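Local coordinates for alkaline phosphatase D (Bacillus subtilis, PDB 2YEQ), which hydrolyses phosphate monoesters, and acts as a phosphodiesterase, at an active site that contains iron and calcium, at residues W48-D53 and K86-R91; P203-W208 and F273-T278; V327-I332 and V375-D380. All coordinates share one frame; numbering follows the deposited sequence.

Interaction 1: W48-D53 and K86-R91; sequences WEVAKD and KVYYYR. With PE5 (3,6,9,12,15,18,21,24-octaoxahexacosan-1-ol), chain P; PE5 (3,6,9,12,15,18,21,24-octaoxahexacosan-1-ol), chain X.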
loop_
_atom_site.group_PDB
_atom_site.type_symbol
_atom_site.label_atom_id
_atom_site.label_comp_id
_atom_site.label_asym_id
_atom_site.label_seq_id
_atom_site.Cartn_x
_atom_site.Cartn_y
_atom_site.Cartn_z
ATOM N N TRP A 48 -5.754 -4.129 -27.524
ATOM C CA TRP A 48 -4.624 -4.447 -26.674
ATOM C C TRP A 48 -3.855 -5.640 -27.217
ATOM O O TRP A 48 -4.428 -6.543 -27.844
ATOM C CB TRP A 48 -5.071 -4.738 -25.232
ATOM C CG TRP A 48 -6.099 -5.828 -25.130
ATOM C CD1 TRP A 48 -7.456 -5.691 -25.219
ATOM C CD2 TRP A 48 -5.849 -7.218 -24.936
ATOM N NE1 TRP A 48 -8.061 -6.915 -25.062
ATOM C CE2 TRP A 48 -7.096 -7.867 -24.884
ATOM C CE3 TRP A 48 -4.691 -7.977 -24.764
ATOM C CZ2 TRP A 48 -7.211 -9.245 -24.691
ATOM C CZ3 TRP A 48 -4.811 -9.336 -24.572
ATOM C CH2 TRP A 48 -6.054 -9.956 -24.543
ATOM N N GLU A 49 -2.561 -5.648 -26.923
ATOM C CA GLU A 49 -1.658 -6.707 -27.360
ATOM C C GLU A 49 -0.660 -7.044 -26.249
ATOM O O GLU A 49 -0.163 -6.154 -25.542
ATOM C CB GLU A 49 -0.857 -6.262 -28.590
ATOM C CG GLU A 49 -1.666 -6.072 -29.855
ATOM C CD GLU A 49 -0.830 -5.510 -31.006
ATOM O OE1 GLU A 49 0.197 -4.816 -30.762
ATOM O OE2 GLU A 49 -1.217 -5.775 -32.162
ATOM N N VAL A 50 -0.360 -8.330 -26.135
ATOM C CA VAL A 50 0.660 -8.839 -25.254
ATOM C C VAL A 50 1.685 -9.606 -26.113
ATOM O O VAL A 50 1.320 -10.473 -26.922
ATOM C CB VAL A 50 0.062 -9.801 -24.212
ATOM C CG1 VAL A 50 1.158 -10.375 -23.316
ATOM C CG2 VAL A 50 -1.020 -9.082 -23.384
ATOM N N ALA A 51 2.952 -9.290 -25.921
ATOM C CA ALA A 51 4.030 -9.870 -26.707
ATOM C C ALA A 51 5.147 -10.392 -25.815
ATOM O O ALA A 51 5.297 -9.983 -24.642
ATOM C CB ALA A 51 4.585 -8.813 -27.695
ATOM N N LYS A 52 5.977 -11.257 -26.384
ATOM C CA LYS A 52 7.178 -11.724 -25.684
ATOM C C LYS A 52 8.323 -10.729 -25.759
ATOM O O LYS A 52 9.282 -10.827 -24.998
ATOM C CB LYS A 52 7.627 -13.071 -26.237
ATOM C CG LYS A 52 6.546 -14.135 -26.168
ATOM C CD LYS A 52 7.106 -15.559 -26.319
ATOM C CE LYS A 52 6.759 -16.184 -27.664
ATOM N NZ LYS A 52 6.697 -17.684 -27.605
ATOM N N ASP A 53 8.204 -9.752 -26.645
ATOM C CA ASP A 53 9.286 -8.819 -26.923
ATOM C C ASP A 53 8.798 -7.402 -26.965
ATOM O O ASP A 53 7.627 -7.153 -27.243
ATOM C CB ASP A 53 9.921 -9.148 -28.283
ATOM C CG ASP A 53 8.948 -8.998 -29.427
ATOM O OD1 ASP A 53 7.885 -9.661 -29.378
ATOM O OD2 ASP A 53 9.239 -8.208 -30.349
ATOM N N LYS A 86 7.002 -15.808 -16.691
ATOM C CA LYS A 86 7.499 -15.219 -17.928
ATOM C C LYS A 86 7.207 -13.730 -18.019
ATOM O O LYS A 86 6.102 -13.295 -17.698
ATOM C CB LYS A 86 6.860 -15.934 -19.116
ATOM C CG LYS A 86 7.463 -15.537 -20.449
ATOM C CD LYS A 86 7.106 -16.517 -21.567
ATOM C CE LYS A 86 8.312 -16.853 -22.459
ATOM N NZ LYS A 86 9.132 -15.674 -22.855
ATOM N N VAL A 87 8.202 -12.977 -18.487
ATOM C CA VAL A 87 8.094 -11.550 -18.726
ATOM C C VAL A 87 7.361 -11.313 -20.015
ATOM O O VAL A 87 7.651 -11.980 -21.024
ATOM C CB VAL A 87 9.474 -10.893 -18.824
ATOM C CG1 VAL A 87 9.380 -9.417 -19.269
ATOM C CG2 VAL A 87 10.198 -11.026 -17.492
ATOM N N TYR A 88 6.404 -10.378 -20.001
ATOM C CA TYR A 88 5.728 -9.967 -21.233
ATOM C C TYR A 88 5.704 -8.467 -21.342
ATOM O O TYR A 88 5.903 -7.754 -20.346
ATOM C CB TYR A 88 4.310 -10.484 -21.264
ATOM C CG TYR A 88 4.169 -11.987 -21.358
ATOM C CD1 TYR A 88 4.150 -12.632 -22.604
ATOM C CD2 TYR A 88 4.003 -12.763 -20.224
ATOM C CE1 TYR A 88 3.987 -13.986 -22.712
ATOM C CE2 TYR A 88 3.824 -14.148 -20.323
ATOM C CZ TYR A 88 3.821 -14.749 -21.571
ATOM O OH TYR A 88 3.633 -16.108 -21.671
ATOM N N TYR A 89 5.462 -7.995 -22.564
ATOM C CA TYR A 89 5.239 -6.592 -22.840
ATOM C C TYR A 89 3.808 -6.432 -23.310
ATOM O O TYR A 89 3.224 -7.373 -23.892
ATOM C CB TYR A 89 6.229 -6.085 -23.884
ATOM C CG TYR A 89 7.640 -6.212 -23.387
ATOM C CD1 TYR A 89 8.352 -7.399 -23.568
ATOM C CD2 TYR A 89 8.242 -5.176 -22.685
ATOM C CE1 TYR A 89 9.642 -7.539 -23.080
ATOM C CE2 TYR A 89 9.534 -5.299 -22.186
ATOM C CZ TYR A 89 10.230 -6.489 -22.389
ATOM O OH TYR A 89 11.513 -6.644 -21.908
ATOM N N TYR A 90 3.237 -5.258 -23.043
ATOM C CA TYR A 90 1.864 -4.992 -23.425
ATOM C C TYR A 90 1.692 -3.546 -23.834
ATOM O O TYR A 90 2.459 -2.675 -23.422
ATOM C CB TYR A 90 0.894 -5.394 -22.289
ATOM C CG TYR A 90 1.044 -4.553 -21.034
ATOM C CD1 TYR A 90 1.970 -4.891 -20.061
ATOM C CD2 TYR A 90 0.241 -3.423 -20.822
ATOM C CE1 TYR A 90 2.116 -4.126 -18.930
ATOM C CE2 TYR A 90 0.380 -2.657 -19.688
ATOM C CZ TYR A 90 1.305 -3.000 -18.745
ATOM O OH TYR A 90 1.477 -2.230 -17.635
ATOM N N ARG A 91 0.675 -3.291 -24.658
ATOM C CA ARG A 91 0.316 -1.924 -25.034
ATOM C C ARG A 91 -1.107 -1.877 -25.537
ATOM O O ARG A 91 -1.695 -2.908 -25.875
ATOM C CB ARG A 91 1.264 -1.374 -26.106
ATOM C CG ARG A 91 1.053 -2.034 -27.421
ATOM C CD ARG A 91 1.920 -1.433 -28.518
ATOM N NE ARG A 91 1.817 -2.276 -29.703
ATOM C CZ ARG A 91 2.560 -2.133 -30.793
ATOM N NH1 ARG A 91 3.490 -1.186 -30.854
ATOM N NH2 ARG A 91 2.380 -2.962 -31.814
HETATM C C50 PE5 P . 4.502 -2.526 -34.551
HETATM O O1 PE5 P . 5.018 -1.540 -33.654
HETATM C C1 PE5 P . 6.050 -2.034 -32.786
HETATM C C2 PE5 P . 6.633 -0.903 -31.935
HETATM O O2 PE5 P . 6.507 -1.188 -30.530
HETATM C C3 PE5 P . 7.028 -0.177 -29.639
HETATM C C4 PE5 P . 5.994 0.904 -29.265
HETATM O O3 PE5 P . 4.631 0.471 -29.325
HETATM O O1 PE5 X . 4.154 -19.583 -27.613
HETATM C C1 PE5 X . 3.128 -18.636 -27.919
HETATM C C2 PE5 X . 3.235 -18.146 -29.368
HETATM O O2 PE5 X . 4.374 -17.292 -29.529
HETATM C C3 PE5 X . 4.324 -16.428 -30.671
HETATM C C4 PE5 X . 5.703 -15.850 -30.917
HETATM O O HOH W 1 9.263 -12.633 -22.957
#
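Glu49 and Arg91 face each other as a hydrogen-bonded pair of antiparallel strands 44-51 and 87-94, the two inner strands of the four-stranded sheet in the N-terminal domain. Each backbone N of this pair bonds to the other's O at 3.1 Å, and the pairing repeats at Ala51 and Tyr89. From CB, the Arg91 side chain leaves on the face it shares with Glu49, Ala51 and Tyr89. Its CG lies between the backbone N and the carbonyl carbon (chi1 71°), and the chain then runs extended to NE. CD passes O3 of a bound polyethylene glycol fragment. NE donates to Glu49 OE1 at 3.2 Å, and NH2 reaches the same oxygen at 3.1 Å, on the syn lone pair of Glu49 OE1. This single carboxylate oxygen thus takes both bonds of a side-on salt bridge, nearly in the guanidinium plane. The carboxylate itself is turned only 26° from that plane. Phe56 makes a cation-pi contact with Arg91. NH1 points to the glycol, donating to its O1 at 3.2 Å. On the other face Val50 CG1 packs against Tyr88 CB, while Tyr88 OH bonds to Glu83 N. Lys52 NZ reaches a second glycol fragment, donating to its O2 and O1. Beyond the last paired residues, one water donates to Lys52 O at 2.7 Å and to Val87 O at 2.6 Å.

Interaction 2: P203-W208 and F273-T278; sequences PWVVTW and FNVLDT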
loop_
_atom_site.group_PDB
_atom_site.type_symbol
_atom_site.label_atom_id
_atom_site.label_comp_id
_atom_site.label_asym_id
_atom_site.label_seq_id
_atom_site.Cartn_x
_atom_site.Cartn_y
_atom_site.Cartn_z
ATOM N N PRO A 203 4.244 -5.552 -12.495
ATOM C CA PRO A 203 2.883 -5.823 -12.022
ATOM C C PRO A 203 2.749 -5.423 -10.569
ATOM O O PRO A 203 3.683 -5.652 -9.792
ATOM C CB PRO A 203 2.745 -7.332 -12.156
ATOM C CG PRO A 203 4.141 -7.849 -12.127
ATOM C CD PRO A 203 5.044 -6.781 -12.607
ATOM N N TRP A 204 1.604 -4.824 -10.218
ATOM C CA TRP A 204 1.331 -4.350 -8.870
ATOM C C TRP A 204 0.194 -5.166 -8.235
ATOM O O TRP A 204 -0.768 -5.577 -8.918
ATOM C CB TRP A 204 0.924 -2.885 -8.856
ATOM C CG TRP A 204 2.028 -1.888 -9.067
ATOM C CD1 TRP A 204 3.063 -1.981 -9.959
ATOM C CD2 TRP A 204 2.188 -0.626 -8.407
ATOM N NE1 TRP A 204 3.850 -0.876 -9.880
ATOM C CE2 TRP A 204 3.336 -0.019 -8.946
ATOM C CE3 TRP A 204 1.475 0.045 -7.396
ATOM C CZ2 TRP A 204 3.787 1.211 -8.526
ATOM C CZ3 TRP A 204 1.917 1.247 -6.972
ATOM C CH2 TRP A 204 3.057 1.846 -7.540
ATOM N N VAL A 205 0.324 -5.379 -6.924
ATOM C CA VAL A 205 -0.714 -5.939 -6.074
ATOM C C VAL A 205 -1.048 -4.845 -5.075
ATOM O O VAL A 205 -0.257 -4.524 -4.183
ATOM C CB VAL A 205 -0.262 -7.236 -5.389
ATOM C CG1 VAL A 205 -1.390 -7.848 -4.512
ATOM C CG2 VAL A 205 0.135 -8.253 -6.465
ATOM N N VAL A 206 -2.213 -4.219 -5.246
ATOM C CA VAL A 206 -2.566 -3.081 -4.409
ATOM C C VAL A 206 -3.615 -3.465 -3.354
ATOM O O VAL A 206 -4.475 -4.321 -3.590
ATOM C CB VAL A 206 -3.099 -1.894 -5.289
ATOM C CG1 VAL A 206 -2.007 -1.434 -6.293
ATOM C CG2 VAL A 206 -4.372 -2.313 -6.043
ATOM N N THR A 207 -3.532 -2.803 -2.203
ATOM C CA THR A 207 -4.608 -2.807 -1.218
ATOM C C THR A 207 -4.638 -1.442 -0.592
ATOM O O THR A 207 -3.626 -0.741 -0.602
ATOM C CB THR A 207 -4.447 -3.927 -0.172
ATOM O OG1 THR A 207 -5.604 -3.941 0.660
ATOM C CG2 THR A 207 -3.120 -3.761 0.666
ATOM N N TRP A 208 -5.801 -1.012 -0.105
ATOM C CA TRP A 208 -5.968 0.388 0.313
ATOM C C TRP A 208 -5.828 0.494 1.817
ATOM O O TRP A 208 -5.872 -0.512 2.508
ATOM C CB TRP A 208 -7.348 0.928 -0.117
ATOM C CG TRP A 208 -8.507 0.060 0.207
ATOM C CD1 TRP A 208 -8.724 -0.650 1.354
ATOM C CD2 TRP A 208 -9.638 -0.184 -0.637
ATOM N NE1 TRP A 208 -9.922 -1.331 1.263
ATOM C CE2 TRP A 208 -10.502 -1.056 0.056
ATOM C CE3 TRP A 208 -10.013 0.269 -1.905
ATOM C CZ2 TRP A 208 -11.702 -1.506 -0.486
ATOM C CZ3 TRP A 208 -11.197 -0.179 -2.449
ATOM C CH2 TRP A 208 -12.042 -1.056 -1.731
ATOM N N PHE A 273 1.007 -15.348 -0.072
ATOM C CA PHE A 273 0.738 -13.934 0.220
ATOM C C PHE A 273 -0.749 -13.756 0.514
ATOM O O PHE A 273 -1.576 -14.102 -0.314
ATOM C CB PHE A 273 1.103 -13.071 -0.974
ATOM C CG PHE A 273 2.581 -12.910 -1.173
ATOM C CD1 PHE A 273 3.272 -11.942 -0.496
ATOM C CD2 PHE A 273 3.276 -13.747 -2.041
ATOM C CE1 PHE A 273 4.639 -11.782 -0.665
ATOM C CE2 PHE A 273 4.650 -13.594 -2.226
ATOM C CZ PHE A 273 5.330 -12.612 -1.525
ATOM N N ASN A 274 -1.043 -13.249 1.696
ATOM C CA ASN A 274 -2.399 -12.903 2.110
ATOM C C ASN A 274 -2.480 -11.400 2.123
ATOM O O ASN A 274 -1.913 -10.757 3.000
ATOM C CB ASN A 274 -2.672 -13.461 3.508
ATOM C CG ASN A 274 -2.487 -14.973 3.570
ATOM O OD1 ASN A 274 -3.342 -15.737 3.121
ATOM N ND2 ASN A 274 -1.310 -15.404 4.029
ATOM N N VAL A 275 -3.167 -10.848 1.127
ATOM C CA VAL A 275 -3.357 -9.412 1.008
ATOM C C VAL A 275 -4.660 -9.047 1.769
ATOM O O VAL A 275 -5.740 -9.458 1.371
ATOM C CB VAL A 275 -3.457 -8.996 -0.492
ATOM C CG1 VAL A 275 -3.617 -7.520 -0.616
ATOM C CG2 VAL A 275 -2.178 -9.469 -1.268
ATOM N N LEU A 276 -4.519 -8.306 2.863
ATOM C CA LEU A 276 -5.609 -8.053 3.773
ATOM C C LEU A 276 -6.265 -6.696 3.503
ATOM O O LEU A 276 -5.702 -5.801 2.785
ATOM C CB LEU A 276 -5.109 -8.075 5.216
ATOM C CG LEU A 276 -4.300 -9.309 5.656
ATOM C CD1 LEU A 276 -3.972 -9.225 7.163
ATOM C CD2 LEU A 276 -4.999 -10.606 5.301
ATOM N N ASP A 277 -7.449 -6.555 4.101
ATOM C CA ASP A 277 -8.222 -5.310 4.112
ATOM C C ASP A 277 -8.669 -5.059 5.541
ATOM O O ASP A 277 -9.614 -5.678 6.025
ATOM C CB ASP A 277 -9.393 -5.472 3.132
ATOM C CG ASP A 277 -10.283 -4.210 3.015
ATOM O OD1 ASP A 277 -10.091 -3.227 3.759
ATOM O OD2 ASP A 277 -11.166 -4.253 2.136
ATOM N N THR A 278 -7.962 -4.164 6.223
ATOM C CA THR A 278 -8.206 -3.884 7.615
ATOM C C THR A 278 -9.036 -2.611 7.825
ATOM O O THR A 278 -9.134 -2.134 8.950
ATOM C CB THR A 278 -6.874 -3.775 8.407
ATOM O OG1 THR A 278 -6.062 -2.698 7.885
ATOM C CG2 THR A 278 -6.081 -5.138 8.347
HETATM O O HOH W 2 -7.386 -1.779 4.487
#
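Val205 and Val275 meet between the two beta-sheets of the metallophosphatase-like domain, methyl to methyl, with CG1 of the first 3.7 Å from CG2 of the second. The touching parts run in nearly the same direction, 15° apart, but no backbone-to-backbone hydrogen bond joins them, and side chains make the contact. Val275 turns its other methyl, CG1, to Thr207 CB, and the two side chains lie past one another, pointing opposite ways. With OG1 anti to its backbone N (chi1 -174°), Thr207 donates to Leu276 O at 2.8 Å, a backbone carbonyl just past the strand end, which also accepts from Gln331 NE2. Further on, the Trp208 indole and the Asp277 carboxylate are turned 74° against each other. NE1 donates to Asp277 OD1 at 3.1 Å. The acceptor lies close to the indole plane, whereas the N-H arrives from above the carboxylate plane. OD1 also accepts from the backbone N of Arg279 and of Gln280, and from a water that donates to Trp208 O as well; the buried oxygen is therefore gripped by several donors, which would help to hold the carboxylate in its rotation. Around the contact, Trp208 stacks on Tyr239 of helix 228-245, Leu276 packs on helix 308-320, Val205 lies against strand 145-148, and Arg263 of strand 263-267 touches both valines.

Interaction 3: V327-I332 and V375-D380; sequences VLAQQI and VVLTGD. With CA (calcium ion), chain B.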
loop_
_atom_site.group_PDB
_atom_site.type_symbol
_atom_site.label_atom_id
_atom_site.label_comp_id
_atom_site.label_asym_id
_atom_site.label_seq_id
_atom_site.Cartn_x
_atom_site.Cartn_y
_atom_site.Cartn_z
ATOM N N VAL A 327 2.946 -14.695 4.260
ATOM C CA VAL A 327 3.109 -13.238 4.280
ATOM C C VAL A 327 1.737 -12.588 4.481
ATOM O O VAL A 327 0.767 -13.030 3.873
ATOM C CB VAL A 327 3.749 -12.741 2.976
ATOM C CG1 VAL A 327 4.004 -11.203 3.007
ATOM C CG2 VAL A 327 5.082 -13.507 2.715
ATOM N N LEU A 328 1.688 -11.612 5.381
ATOM C CA LEU A 328 0.532 -10.735 5.558
ATOM C C LEU A 328 0.871 -9.363 4.973
ATOM O O LEU A 328 1.621 -8.605 5.541
ATOM C CB LEU A 328 0.169 -10.587 7.042
ATOM C CG LEU A 328 -0.168 -11.821 7.880
ATOM C CD1 LEU A 328 -0.863 -11.380 9.212
ATOM C CD2 LEU A 328 -0.972 -12.784 7.078
ATOM N N ALA A 329 0.345 -9.079 3.801
ATOM C CA ALA A 329 0.552 -7.780 3.169
ATOM C C ALA A 329 -0.629 -6.927 3.605
ATOM O O ALA A 329 -1.741 -7.148 3.137
ATOM C CB ALA A 329 0.549 -7.934 1.673
ATOM N N GLN A 330 -0.379 -5.960 4.469
ATOM C CA GLN A 330 -1.474 -5.233 5.108
ATOM C C GLN A 330 -1.071 -3.821 5.471
ATOM O O GLN A 330 -0.004 -3.352 5.053
ATOM C CB GLN A 330 -2.023 -6.044 6.300
ATOM C CG GLN A 330 -1.016 -6.326 7.401
ATOM C CD GLN A 330 -0.986 -5.244 8.434
ATOM O OE1 GLN A 330 -2.037 -4.837 8.962
ATOM N NE2 GLN A 330 0.197 -4.717 8.693
ATOM N N GLN A 331 -1.926 -3.117 6.230
ATOM C CA GLN A 331 -1.879 -1.668 6.290
ATOM C C GLN A 331 -1.174 -1.051 7.452
ATOM O O GLN A 331 -0.500 -0.016 7.302
ATOM C CB GLN A 331 -3.328 -1.120 6.298
ATOM C CG GLN A 331 -4.122 -1.365 5.029
ATOM C CD GLN A 331 -4.561 -2.798 4.807
ATOM O OE1 GLN A 331 -4.707 -3.596 5.748
ATOM N NE2 GLN A 331 -4.815 -3.131 3.531
ATOM N N ILE A 332 -1.380 -1.623 8.640
ATOM C CA ILE A 332 -1.127 -0.908 9.878
ATOM C C ILE A 332 -0.182 -1.655 10.846
ATOM O O ILE A 332 0.030 -2.859 10.752
ATOM C CB ILE A 332 -2.479 -0.586 10.594
ATOM C CG1 ILE A 332 -3.362 -1.822 10.649
ATOM C CG2 ILE A 332 -3.226 0.609 9.900
ATOM C CD1 ILE A 332 -4.496 -1.747 11.701
ATOM N N VAL A 375 5.794 -13.346 7.831
ATOM C CA VAL A 375 6.299 -12.009 7.671
ATOM C C VAL A 375 5.122 -11.060 7.451
ATOM O O VAL A 375 4.231 -11.359 6.674
ATOM C CB VAL A 375 7.272 -11.933 6.470
ATOM C CG1 VAL A 375 7.634 -10.487 6.165
ATOM C CG2 VAL A 375 8.547 -12.820 6.757
ATOM N N VAL A 376 5.169 -9.923 8.113
ATOM C CA VAL A 376 4.122 -8.902 8.014
ATOM C C VAL A 376 4.726 -7.675 7.389
ATOM O O VAL A 376 5.741 -7.195 7.854
ATOM C CB VAL A 376 3.545 -8.553 9.414
ATOM C CG1 VAL A 376 2.413 -7.500 9.289
ATOM C CG2 VAL A 376 3.011 -9.830 10.086
ATOM N N LEU A 377 4.090 -7.194 6.317
ATOM C CA LEU A 377 4.416 -5.941 5.663
ATOM C C LEU A 377 3.357 -4.895 6.003
ATOM O O LEU A 377 2.157 -5.191 5.967
ATOM C CB LEU A 377 4.427 -6.147 4.138
ATOM C CG LEU A 377 5.058 -7.421 3.564
ATOM C CD1 LEU A 377 4.923 -7.415 2.037
ATOM C CD2 LEU A 377 6.508 -7.555 4.011
ATOM N N THR A 378 3.808 -3.683 6.256
ATOM C CA THR A 378 3.007 -2.618 6.835
ATOM C C THR A 378 3.359 -1.245 6.258
ATOM O O THR A 378 4.493 -1.015 5.880
ATOM C CB THR A 378 3.299 -2.550 8.340
ATOM O OG1 THR A 378 3.048 -3.821 8.908
ATOM C CG2 THR A 378 2.505 -1.481 9.017
ATOM N N GLY A 379 2.386 -0.328 6.213
ATOM C CA GLY A 379 2.660 1.062 5.917
ATOM C C GLY A 379 2.115 1.952 7.017
ATOM O O GLY A 379 2.387 1.730 8.189
ATOM N N ASP A 380 1.392 2.996 6.614
ATOM C CA ASP A 380 0.571 3.876 7.488
ATOM C C ASP A 380 1.306 4.868 8.358
ATOM O O ASP A 380 0.873 6.019 8.482
ATOM C CB ASP A 380 -0.453 3.070 8.319
ATOM C CG ASP A 380 -1.410 3.985 9.122
ATOM O OD1 ASP A 380 -2.258 4.694 8.502
ATOM O OD2 ASP A 380 -1.256 4.003 10.370
HETATM CA CA CA B . -3.138 5.468 6.454
HETATM O O HOH W 3 -1.540 4.098 4.977
#
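Strands 325-329 and 374-378 are parallel neighbours in a seven-stranded mixed sheet, and the loop after the second strand carries Asp380, a ligand of a calcium ion in the active site. Leu328 ties the ladder with its N on Val375 O and its O accepting from Leu377 N, both at 2.9 Å. On one face Val327 CG1 packs against Leu377 CG; on the other Leu328 CB lies near Val376 CG2. Past the strand end, Gln330 N still bonds to Leu377 O, and the Gln330 side chain, bent at CD (chi2 89°), leads forward beside the loop, where its amide brackets Ile332. NE2 donates to Ile332 O at 2.8 Å and, weakly, to Leu377 O. OE1 accepts from Ile332 N, which comes from above the amide plane at 3.3 Å, and from Trp352 NE1. An alanine at Gln330 would keep the backbone bond to Leu377 but would probably leave Ile332 N and O and Trp352 NE1 without these partners, and the loop free to shift. Gln331 O accepts from Gly379 N at 3.1 Å and rests against Asp380 CB. Ile332 CG2 lies alongside the Asp380 carboxylate, 3.9 Å from its CG. From there Asp380 OD1 binds calcium at 2.4 Å, joined by Asp151, Asp209, Asp210 and a water, while OD2 has a long, weak ion pair with Arg506 NH1. The calcium would probably offset the negative charge of the clustered aspartates, and the Gln331-Gly379 bond and the Ile332 packing probably help to hold this ligand in place.

How the interactions relate
Interactions 2 and 3 are buried near the centre of the chain, whereas interaction 1 is partly buried in the N-terminal domain, about 24 Å from interaction 2 and about 31 Å from interaction 3, centre to centre. Both 1 and 3 are strand ladders, one antiparallel and one parallel; interaction 2 instead joins strands of different sheets through side chains. Interactions 2 and 3 touch: strands 271-275 and 325-329 are neighbours, with Asn274 N 2.8 Å from Val327 O, and, in the loops beyond, Gln331 OE1 meets Thr278 OG1. The chemistry follows position: a salt bridge and bound glycol at the outer sheet, valine packing and buried polar bonds where the sheets meet, and a metal-bound carboxylate at the active site.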